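Local coordinates for putative acyl-[acyl-carrier-protein] desaturase DesA2 (Mycobacterium tuberculosis, PDB 1ZA0) that may desaturate acyl chains carried on acyl carrier protein in mycobacterial fatty acid biosynthesis, using a di-metal centre held in a four-helix bundle, at residues Ala171-Glu175 and Pro176-Gly180; Pro248-Arg251 and Gln252-Ser255. One frame throughout, in Å; residues are numbered along the deposited sequence.

Interaction 1 of 2, residues Ala171-Glu175 and Pro176-Gly180; sequences AQIEE and PILAG
The carboxylate of E175 folds back over the first turn of helix 176-206 and takes two of its backbone N-H groups. E175 stands at the N-cap position, and its side chain can be followed outward. CB and CG run beside the start of the proline ring, CB 3.6 Å from P176 N and CG 4.0 Å from P176 CD. CG lies anti to the backbone N (chi1 -160°), next to the carbonyl carbon, and a bend at chi2 of -77° then swings the carboxylate over the N-terminal end of the helix. There OE2 accepts from I177 N at 2.9 Å, while OE1 accepts from L178 N, also at 2.9 Å. Both donors approach well above the carboxylate plane rather than within it. OE1 is gripped a second time by the hydroxyl of Y117, from helix 95-121, so the carboxylate is fixed in rotation. Glutamate suits the place because its length allows the fold-back, and its negative charge probably interacts favourably with the positive end of the helix dipole. P176 suits the first position after the cap, where the backbone nitrogen has no helical acceptor; the helix's own bonding starts with A179 N donating to E175 O.

Beneath this polar cap lies an apolar seam. I173 sends CD1 across L178 at about a right angle, 3.8 Å from L178 CD2, and its CG2 sits 3.8 Å from A179 CB. Small A179 lets the beta-branched isoleucine close on the backbone, and I65 of helix 63-77 touches both I173 and L178. The whole is a side-chain N-cap with a hydrophobic contact behind it, closing the short turn between two long helices of the ferritin-like desaturase fold.

Interaction 2 of 2, residues Pro248-Arg251 and Gln252-Ser255; sequences PQLR and QLIS
L250 and I254, one helical turn apart, form the close-packed side of this stretch of helix 247-260. The side chains cross obliquely, with L250 CG 3.9 Å from I254 CD1. I254 CG1 points away from its own carbonyl carbon (chi1 -71°), which brings it down against the preceding turn, 3.2 Å from L250 O. L253 closes the same flank: its CG lies between the backbone N and the carbonyl carbon, at chi1 69°, and rests 3.5 Å from L250 O. L250 and L253 meet more loosely, their CD1 atoms 4.4 Å apart. Branched aliphatic residues suit this buried flank: L253 and I254 cover backbone carbonyls of the preceding turn, while L250 and L253 pack on the neighbouring helix.

The backbone beneath is regular. Four successive i to i+4 bonds run from P248 O to Q252 N, Q249 O to L253 N, L250 O to I254 N and R251 O to S255 N; the last is almost straight, with an N-H...O angle of 178°. P248 gives up an N-H, but near the helix start this costs little, and its carbonyl still accepts.

The polar side is looser. R251 is exposed, and its guanidinium ends beside Q252 OE1, with R251 NH2 about 4.3 Å away, too far for a hydrogen bond; its side chain also touches T274. Q252, partly exposed, donates from NE2 to D256 and to the hydroxyl of T274. Long, flexible side chains suit these two positions. S255, by contrast, is buried, small enough for V273 and T274 to pack on it, and its OG bonds to T274 N. Inward, L250 and L253 pack on C161 of helix 148-172, L253 also reaches V164, and the loop residue F245 touches both leucines.

Interaction 1 comes first along the chain and interaction 2 follows it, with centres 24 Å apart and nearest atoms about 8 Å apart, so the two do not touch. Helix 148-172 relates them: interaction 1 forms where that helix ends and helix 176-206 begins, whereas helix 247-260, carrying interaction 2, packs against its flank. Both helices at the turn supply ligands to the manganese seen here, E159 from the first and E189 and H192 from the second. Interaction 1 thus joins two metal-bearing helices, and interaction 2 covers one of them from outside, the L253 side chain lying about 13 Å from the metal.

Interaction 1 of 2, residues Ala171-Glu175 and Pro176-Gly180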
# COMPACT_ATOMS: atom_id res chain seq x y z
N ALA A 171 9.83 0.35 -10.56
CA ALA A 171 11.13 0.10 -11.11
C ALA A 171 11.03 -0.80 -12.36
O ALA A 171 11.96 -0.82 -13.11
CB ALA A 171 12.04 -0.50 -10.09
N GLN A 172 9.96 -1.57 -12.53
CA GLN A 172 9.77 -2.48 -13.66
C GLN A 172 8.88 -1.93 -14.76
O GLN A 172 8.71 -2.59 -15.79
CB GLN A 172 9.21 -3.84 -13.21
CG GLN A 172 10.18 -4.67 -12.35
CD GLN A 172 9.68 -6.03 -11.94
OE1 GLN A 172 8.77 -6.55 -12.57
NE2 GLN A 172 10.27 -6.62 -10.89
N ILE A 173 8.31 -0.74 -14.56
CA ILE A 173 7.39 -0.12 -15.54
C ILE A 173 8.09 0.83 -16.49
O ILE A 173 8.66 1.80 -16.06
CB ILE A 173 6.25 0.71 -14.82
CG1 ILE A 173 5.36 -0.23 -14.02
CG2 ILE A 173 5.45 1.52 -15.80
CD1 ILE A 173 4.28 0.51 -13.15
N GLU A 174 7.99 0.58 -17.81
CA GLU A 174 8.67 1.40 -18.77
C GLU A 174 7.78 2.52 -19.31
O GLU A 174 8.26 3.63 -19.64
CB GLU A 174 9.20 0.52 -19.93
CG GLU A 174 10.16 -0.58 -19.49
CD GLU A 174 11.04 -1.05 -20.67
OE1 GLU A 174 10.68 -0.78 -21.83
OE2 GLU A 174 12.12 -1.55 -20.44
N GLU A 175 6.48 2.28 -19.34
CA GLU A 175 5.55 3.32 -19.69
C GLU A 175 5.65 4.48 -18.67
O GLU A 175 5.34 4.30 -17.49
CB GLU A 175 4.12 2.76 -19.75
CG GLU A 175 3.20 3.69 -20.57
CD GLU A 175 2.77 4.94 -19.82
OE1 GLU A 175 1.95 4.83 -18.84
OE2 GLU A 175 3.16 6.04 -20.23
N PRO A 176 6.14 5.63 -19.11
CA PRO A 176 6.49 6.73 -18.22
C PRO A 176 5.35 7.39 -17.40
O PRO A 176 5.65 7.75 -16.29
CB PRO A 176 7.08 7.75 -19.18
CG PRO A 176 6.28 7.45 -20.53
CD PRO A 176 6.44 5.96 -20.54
N ILE A 177 4.16 7.60 -17.96
CA ILE A 177 3.00 8.09 -17.20
C ILE A 177 2.72 7.19 -16.01
O ILE A 177 2.75 7.67 -14.90
CB ILE A 177 1.75 8.20 -18.08
CG1 ILE A 177 2.02 9.09 -19.31
CG2 ILE A 177 0.60 8.83 -17.27
CD1 ILE A 177 2.76 10.28 -18.97
N LEU A 178 2.55 5.89 -16.25
CA LEU A 178 2.30 4.93 -15.19
C LEU A 178 3.44 4.78 -14.19
O LEU A 178 3.20 4.64 -12.96
CB LEU A 178 1.86 3.59 -15.70
CG LEU A 178 1.40 2.55 -14.64
CD1 LEU A 178 0.13 2.84 -13.86
CD2 LEU A 178 1.21 1.14 -15.21
N ALA A 179 4.66 4.87 -14.70
CA ALA A 179 5.82 4.81 -13.86
C ALA A 179 5.78 5.99 -12.88
O ALA A 179 6.04 5.81 -11.72
CB ALA A 179 7.11 4.80 -14.67
N GLY A 180 5.48 7.18 -13.37
CA GLY A 180 5.29 8.37 -12.57
C GLY A 180 4.23 8.25 -11.48
O GLY A 180 4.44 8.64 -10.33

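Interaction 2 of 2, residues Pro248-Arg251 and Gln252-Ser255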
# COMPACT_ATOMS: atom_id res chain seq x y z
N PRO A 248 9.30 -14.20 -0.42
CA PRO A 248 10.66 -13.76 -0.15
C PRO A 248 10.78 -12.25 0.15
O PRO A 248 11.57 -11.87 0.99
CB PRO A 248 11.43 -14.09 -1.45
CG PRO A 248 10.60 -15.06 -2.17
CD PRO A 248 9.19 -14.73 -1.80
N GLN A 249 10.07 -11.41 -0.60
CA GLN A 249 10.10 -9.99 -0.33
C GLN A 249 9.46 -9.76 1.06
O GLN A 249 9.99 -9.00 1.85
CB GLN A 249 9.38 -9.20 -1.42
CG GLN A 249 10.16 -9.13 -2.72
CD GLN A 249 10.12 -10.41 -3.58
OE1 GLN A 249 9.17 -11.19 -3.53
NE2 GLN A 249 11.17 -10.63 -4.34
N LEU A 250 8.40 -10.50 1.39
CA LEU A 250 7.69 -10.31 2.62
C LEU A 250 8.56 -10.67 3.80
O LEU A 250 8.66 -9.91 4.76
CB LEU A 250 6.43 -11.15 2.62
CG LEU A 250 5.53 -11.05 3.85
CD1 LEU A 250 5.06 -9.60 4.13
CD2 LEU A 250 4.29 -11.97 3.70
N ARG A 251 9.18 -11.84 3.72
CA ARG A 251 10.14 -12.31 4.71
C ARG A 251 11.26 -11.27 4.91
O ARG A 251 11.50 -10.80 6.00
CB ARG A 251 10.65 -13.74 4.29
CG ARG A 251 11.47 -14.52 5.36
CD ARG A 251 12.43 -15.65 4.83
NE ARG A 251 13.65 -15.09 4.20
CZ ARG A 251 14.90 -15.54 4.35
NH1 ARG A 251 15.20 -16.57 5.15
NH2 ARG A 251 15.88 -14.92 3.70
N GLN A 252 11.93 -10.83 3.87
CA GLN A 252 12.94 -9.82 4.07
C GLN A 252 12.39 -8.51 4.72
O GLN A 252 13.04 -7.99 5.64
CB GLN A 252 13.66 -9.44 2.76
CG GLN A 252 15.02 -8.76 2.94
CD GLN A 252 15.93 -9.55 3.92
OE1 GLN A 252 16.26 -10.68 3.62
NE2 GLN A 252 16.28 -8.95 5.09
N LEU A 253 11.27 -7.96 4.26
CA LEU A 253 10.83 -6.64 4.80
C LEU A 253 10.42 -6.80 6.28
O LEU A 253 10.59 -5.88 7.05
CB LEU A 253 9.70 -5.96 4.00
CG LEU A 253 8.31 -6.56 4.00
CD1 LEU A 253 7.48 -6.08 5.20
CD2 LEU A 253 7.57 -6.24 2.68
N ILE A 254 9.89 -7.96 6.65
CA ILE A 254 9.56 -8.20 8.03
C ILE A 254 10.84 -8.15 8.93
O ILE A 254 10.83 -7.56 9.97
CB ILE A 254 8.88 -9.53 8.25
CG1 ILE A 254 7.46 -9.52 7.70
CG2 ILE A 254 8.76 -9.83 9.80
CD1 ILE A 254 6.92 -10.98 7.44
N SER A 255 11.89 -8.85 8.51
CA SER A 255 13.21 -8.74 9.14
C SER A 255 13.74 -7.31 9.20
O SER A 255 14.17 -6.87 10.24
CB SER A 255 14.20 -9.62 8.37
OG SER A 255 15.47 -9.61 8.97